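Cytochrome P450 (Bacillus megaterium, PDB 5L92) is a haem-dependent monooxygenase, crystallised with corticosterone in its pocket, that probably uses molecular oxygen to oxidise steroids. Local coordinates at residues P113-I118 against A355-I360; S277-V282 against I360-M365. All coordinates share one frame; numbering follows the deposited sequence.

Contact 1. Residues P113-I118 against A355-I360; sequences PKIARI and APLARI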
loop_
_atom_site.group_PDB
_atom_site.type_symbol
_atom_site.label_atom_id
_atom_site.label_comp_id
_atom_site.label_asym_id
_atom_site.label_seq_id
_atom_site.Cartn_x
_atom_site.Cartn_y
_atom_site.Cartn_z
ATOM N N PRO A 113 -10.960 -16.637 9.842
ATOM C CA PRO A 113 -12.124 -16.520 10.741
ATOM C C PRO A 113 -12.073 -15.291 11.621
ATOM O O PRO A 113 -13.131 -14.751 11.971
ATOM C CB PRO A 113 -12.077 -17.821 11.574
ATOM C CG PRO A 113 -11.112 -18.734 10.843
ATOM C CD PRO A 113 -10.119 -17.785 10.195
ATOM N N LYS A 114 -10.877 -14.842 12.011
ATOM C CA LYS A 114 -10.762 -13.549 12.677
ATOM C C LYS A 114 -11.234 -12.429 11.752
ATOM O O LYS A 114 -12.027 -11.566 12.143
ATOM C CB LYS A 114 -9.312 -13.292 13.127
ATOM C CG LYS A 114 -8.834 -14.146 14.268
ATOM C CD LYS A 114 -7.402 -13.797 14.702
ATOM C CE LYS A 114 -6.925 -14.749 15.790
ATOM N NZ LYS A 114 -5.459 -14.640 16.079
ATOM N N ILE A 115 -10.752 -12.429 10.512
ATOM C CA ILE A 115 -11.121 -11.360 9.583
ATOM C C ILE A 115 -12.627 -11.359 9.361
ATOM O O ILE A 115 -13.275 -10.302 9.363
ATOM C CB ILE A 115 -10.334 -11.510 8.267
ATOM C CG1 ILE A 115 -8.847 -11.225 8.532
ATOM C CG2 ILE A 115 -10.862 -10.527 7.177
ATOM C CD1 ILE A 115 -7.862 -11.856 7.563
ATOM N N ALA A 116 -13.223 -12.545 9.232
ATOM C CA ALA A 116 -14.655 -12.581 8.953
ATOM C C ALA A 116 -15.444 -12.040 10.139
ATOM O O ALA A 116 -16.480 -11.391 9.949
ATOM C CB ALA A 116 -15.089 -14.010 8.556
ATOM N N ARG A 117 -14.944 -12.223 11.356
ATOM C CA ARG A 117 -15.685 -11.733 12.518
ATOM C C ARG A 117 -15.565 -10.226 12.660
ATOM O O ARG A 117 -16.539 -9.539 13.005
ATOM C CB ARG A 117 -15.183 -12.404 13.804
ATOM C CG ARG A 117 -15.751 -13.773 14.083
ATOM C CD ARG A 117 -15.428 -14.224 15.530
ATOM N NE ARG A 117 -14.001 -14.208 15.846
ATOM C CZ ARG A 117 -13.155 -15.222 15.638
ATOM N NH1 ARG A 117 -13.572 -16.357 15.088
ATOM N NH2 ARG A 117 -11.869 -15.098 15.969
ATOM N N ILE A 118 -14.371 -9.700 12.434
ATOM C CA ILE A 118 -14.205 -8.255 12.470
ATOM C C ILE A 118 -15.092 -7.615 11.419
ATOM O O ILE A 118 -15.778 -6.617 11.683
ATOM C CB ILE A 118 -12.733 -7.876 12.277
ATOM C CG1 ILE A 118 -11.898 -8.488 13.414
ATOM C CG2 ILE A 118 -12.603 -6.339 12.264
ATOM C CD1 ILE A 118 -10.458 -8.546 13.121
ATOM N N ALA A 355 1.280 -9.234 0.926
ATOM C CA ALA A 355 0.331 -9.471 -0.166
ATOM C C ALA A 355 -0.699 -10.548 0.162
ATOM O O ALA A 355 -1.882 -10.336 -0.158
ATOM C CB ALA A 355 1.061 -9.852 -1.439
ATOM N N PRO A 356 -0.333 -11.703 0.765
ATOM C CA PRO A 356 -1.370 -12.691 1.110
ATOM C C PRO A 356 -2.402 -12.145 2.060
ATOM O O PRO A 356 -3.611 -12.308 1.835
ATOM C CB PRO A 356 -0.566 -13.841 1.749
ATOM C CG PRO A 356 0.760 -13.755 1.187
ATOM C CD PRO A 356 1.028 -12.275 0.916
ATOM N N LEU A 357 -1.953 -11.468 3.111
ATOM C CA LEU A 357 -2.880 -10.850 4.045
ATOM C C LEU A 357 -3.784 -9.858 3.339
ATOM O O LEU A 357 -4.995 -9.851 3.562
ATOM C CB LEU A 357 -2.119 -10.180 5.186
ATOM C CG LEU A 357 -2.973 -9.451 6.206
ATOM C CD1 LEU A 357 -3.901 -10.435 6.904
ATOM C CD2 LEU A 357 -2.114 -8.721 7.238
ATOM N N ALA A 358 -3.212 -8.989 2.493
ATOM C CA ALA A 358 -4.031 -7.989 1.808
ATOM C C ALA A 358 -5.121 -8.661 0.959
ATOM O O ALA A 358 -6.294 -8.303 1.044
ATOM C CB ALA A 358 -3.135 -7.073 0.949
ATOM N N ARG A 359 -4.763 -9.695 0.197
ATOM C CA ARG A 359 -5.762 -10.371 -0.646
ATOM C C ARG A 359 -6.888 -10.994 0.172
ATOM O O ARG A 359 -8.068 -10.896 -0.209
ATOM C CB ARG A 359 -5.070 -11.414 -1.500
ATOM C CG ARG A 359 -4.252 -10.758 -2.579
ATOM C CD ARG A 359 -3.236 -11.697 -3.209
ATOM N NE ARG A 359 -2.890 -11.208 -4.548
ATOM C CZ ARG A 359 -1.680 -11.272 -5.098
ATOM N NH1 ARG A 359 -0.676 -11.815 -4.427
ATOM N NH2 ARG A 359 -1.472 -10.786 -6.328
ATOM N N ILE A 360 -6.556 -11.636 1.300
ATOM C CA ILE A 360 -7.587 -12.285 2.095
ATOM C C ILE A 360 -8.434 -11.263 2.858
ATOM O O ILE A 360 -9.662 -11.409 2.944
ATOM C CB ILE A 360 -6.954 -13.344 3.025
ATOM C CG1 ILE A 360 -7.964 -14.420 3.349
ATOM C CG2 ILE A 360 -6.470 -12.768 4.354
ATOM C CD1 ILE A 360 -8.102 -15.438 2.235
#
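Ile-115 reaches across to Ile-360 with the end of its longer branch: CD1 of Ile-115 lies 3.6 Å from CG2 of Ile-360, a methyl-to-methyl van der Waals contact. The two helices it joins belong to the cytochrome P450 fold. Residues 355-360 open helix 355-372, the L helix that follows the haem-ligating Cys-352, while 113-118 is an early part of helix 112-125, probably the D helix. The backbones remain well apart, the nearest CA atoms being those of Ile-115 and Ile-360 at 8.3 Å, so side chains bridge the gap. Only 105 Å² is buried, summed over both segments, and Ile-115 supplies 59 Å² of it.

A second, looser neighbour of the same methyl is Leu-357, whose CD1 stands 4.3 Å from CD1 of Ile-115. Leu-357 leaves its helix across the line to the partner; with CG anti to the backbone N (chi1 178°), its end swings nearer. That side chain also comes within about 4 Å of the haem, nearest atoms, and its neighbour Ala-358 touches the cofactor. The contact lies on the first turns of the L helix, beside the porphyrin. Leu-142 of helix 141-151 packs on Ile-115, and Ile-150 of the same helix on Leu-357, adding to the apolar cluster.

The branching of Ile-360 settles which of its carbons is used. CG1 is anti to the backbone N (chi1 -154°) and carries CD1 elsewhere, to 6.4 Å from CD1 of Ile-115, which leaves the short branch, CG2, as the methyl facing Ile-115.

Contact 2. Residues S277-V282 against I360-M365; sequences SGIEEV and IEAKIM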
loop_
_atom_site.group_PDB
_atom_site.type_symbol
_atom_site.label_atom_id
_atom_site.label_comp_id
_atom_site.label_asym_id
_atom_site.label_seq_id
_atom_site.Cartn_x
_atom_site.Cartn_y
_atom_site.Cartn_z
ATOM N N SER A 277 -10.402 -12.606 -8.994
ATOM C CA SER A 277 -9.906 -12.051 -10.251
ATOM C C SER A 277 -10.237 -10.572 -10.368
ATOM O O SER A 277 -9.443 -9.784 -10.900
ATOM C CB SER A 277 -10.507 -12.837 -11.427
ATOM O OG SER A 277 -10.057 -12.348 -12.678
ATOM N N GLY A 278 -11.406 -10.181 -9.885
ATOM C CA GLY A 278 -11.782 -8.773 -9.887
ATOM C C GLY A 278 -10.892 -7.945 -8.975
ATOM O O GLY A 278 -10.549 -6.807 -9.298
ATOM N N ILE A 279 -10.455 -8.525 -7.859
ATOM C CA ILE A 279 -9.585 -7.797 -6.958
ATOM C C ILE A 279 -8.225 -7.627 -7.600
ATOM O O ILE A 279 -7.582 -6.602 -7.413
ATOM C CB ILE A 279 -9.519 -8.511 -5.590
ATOM C CG1 ILE A 279 -10.821 -8.310 -4.823
ATOM C CG2 ILE A 279 -8.327 -8.035 -4.731
ATOM C CD1 ILE A 279 -10.979 -9.242 -3.595
ATOM N N GLU A 280 -7.762 -8.623 -8.361
ATOM C CA GLU A 280 -6.507 -8.482 -9.081
ATOM C C GLU A 280 -6.602 -7.403 -10.150
ATOM O O GLU A 280 -5.603 -6.723 -10.438
ATOM C CB GLU A 280 -6.098 -9.815 -9.706
ATOM C CG GLU A 280 -5.844 -10.952 -8.694
ATOM C CD GLU A 280 -4.770 -10.602 -7.636
ATOM O OE1 GLU A 280 -3.613 -10.298 -7.987
ATOM O OE2 GLU A 280 -5.091 -10.648 -6.449
ATOM N N GLU A 281 -7.785 -7.229 -10.741
ATOM C CA GLU A 281 -7.956 -6.201 -11.749
ATOM C C GLU A 281 -8.149 -4.821 -11.120
ATOM O O GLU A 281 -7.830 -3.839 -11.766
ATOM C CB GLU A 281 -9.094 -6.622 -12.710
ATOM C CG GLU A 281 -9.606 -5.607 -13.731
ATOM C CD GLU A 281 -8.618 -5.371 -14.817
ATOM O OE1 GLU A 281 -7.452 -5.727 -14.605
ATOM O OE2 GLU A 281 -8.993 -4.883 -15.886
ATOM N N VAL A 282 -8.558 -4.701 -9.860
ATOM C CA VAL A 282 -8.389 -3.407 -9.190
ATOM C C VAL A 282 -6.911 -3.131 -8.907
ATOM O O VAL A 282 -6.418 -2.024 -9.153
ATOM C CB VAL A 282 -9.223 -3.331 -7.910
ATOM C CG1 VAL A 282 -9.073 -1.956 -7.290
ATOM C CG2 VAL A 282 -10.697 -3.620 -8.207
ATOM N N ILE A 360 -6.556 -11.636 1.300
ATOM C CA ILE A 360 -7.587 -12.285 2.095
ATOM C C ILE A 360 -8.434 -11.263 2.858
ATOM O O ILE A 360 -9.662 -11.409 2.944
ATOM C CB ILE A 360 -6.954 -13.344 3.025
ATOM C CG1 ILE A 360 -7.964 -14.420 3.349
ATOM C CG2 ILE A 360 -6.470 -12.768 4.354
ATOM C CD1 ILE A 360 -8.102 -15.438 2.235
ATOM N N GLU A 361 -7.819 -10.224 3.429
ATOM C CA GLU A 361 -8.620 -9.133 3.995
ATOM C C GLU A 361 -9.595 -8.578 2.955
ATOM O O GLU A 361 -10.779 -8.365 3.239
ATOM C CB GLU A 361 -7.718 -7.993 4.510
ATOM C CG GLU A 361 -6.942 -8.267 5.835
ATOM C CD GLU A 361 -5.753 -7.265 6.102
ATOM O OE1 GLU A 361 -5.270 -6.542 5.174
ATOM O OE2 GLU A 361 -5.293 -7.211 7.264
ATOM N N ALA A 362 -9.103 -8.297 1.759
ATOM C CA ALA A 362 -9.951 -7.678 0.737
ATOM C C ALA A 362 -11.105 -8.595 0.323
ATOM O O ALA A 362 -12.271 -8.185 0.313
ATOM C CB ALA A 362 -9.088 -7.316 -0.466
ATOM N N LYS A 363 -10.789 -9.835 -0.043
ATOM C CA LYS A 363 -11.799 -10.833 -0.413
ATOM C C LYS A 363 -12.910 -10.954 0.630
ATOM O O LYS A 363 -14.094 -10.802 0.324
ATOM C CB LYS A 363 -11.123 -12.194 -0.618
ATOM C CG LYS A 363 -12.039 -13.266 -1.202
ATOM C CD LYS A 363 -11.342 -14.623 -1.189
ATOM C CE LYS A 363 -11.066 -15.064 0.223
ATOM N NZ LYS A 363 -11.155 -16.541 0.396
ATOM N N ILE A 364 -12.543 -11.238 1.877
ATOM C CA ILE A 364 -13.539 -11.468 2.912
ATOM C C ILE A 364 -14.409 -10.232 3.091
ATOM O O ILE A 364 -15.637 -10.326 3.177
ATOM C CB ILE A 364 -12.837 -11.881 4.227
ATOM C CG1 ILE A 364 -12.204 -13.259 4.049
ATOM C CG2 ILE A 364 -13.791 -11.784 5.387
ATOM C CD1 ILE A 364 -11.382 -13.780 5.215
ATOM N N MET A 365 -13.797 -9.050 3.143
ATOM C CA MET A 365 -14.608 -7.852 3.342
ATOM C C MET A 365 -15.488 -7.576 2.118
ATOM O O MET A 365 -16.656 -7.213 2.242
ATOM C CB MET A 365 -13.708 -6.669 3.650
ATOM C CG MET A 365 -14.371 -5.306 3.665
ATOM S SD MET A 365 -15.670 -5.090 4.871
ATOM C CE MET A 365 -14.698 -4.583 6.305
#
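The peptide group joining Ala-362 to Lys-363 is covered on one face by the methyl end of Ile-279. CD1 of Ile-279 stands about 3.5 Å above that plane and over the N-CA bond of Lys-363: it is 3.6 Å from N and 3.7 Å from CA of Lys-363, but 4.0 Å from C of Ala-362. Two beta carbons flank this spot, CB of Ala-362 at 4.1 Å and CB of Lys-363 at 4.2 Å from CD1 of Ile-279. The isoleucine methyl therefore rests on the helix backbone at Ala-362 and Lys-363. Its reach comes from an extended branch, with CG1 beside the backbone N (chi1 -73°), hence anti to the carbonyl carbon, and CD1 carried straight on (chi2 167°).

In the P450 fold this joins the K helix, 275-285, to the L helix, 355-372. The K helix carries the family's ExxR motif, here Glu-281 and Arg-284; Glu-281 makes salt bridges to Arg-284 and Arg-337, as in the E-R-R triad of P450s. Leu-250 of helix 247-260 also packs on Ala-362, whose side chain is about 7 Å from the haem, nearest atoms.

Lys-363 contributes through its backbone and CB rather than its charge. CG lies anti to the backbone N (chi1 -172°), and the chain then bends at its third and fourth torsions and carries NZ off from Ile-279, to a long, weak ion pair with Glu-112.

Overall arrangement
The two contacts lie with centres 10 Å apart, on the same side of the chain's centre, and both use helix 355-372. Their segments alternate along the chain: 113-118, 277-282, 355-360, 360-365. Ile-360 belongs to both, but touches only in contact 1. Direct links join them: Arg-359 NH2 meets Glu-280 OE1 at 2.8 Å in a salt bridge, and Ile-115 CG2 packs on Ile-364 CG2 at 3.7 Å, extending contact 1 one helix turn further. The L helix thereby lies between helices 112-125 and 275-285, its first turns beside the haem and the following turn against the K helix.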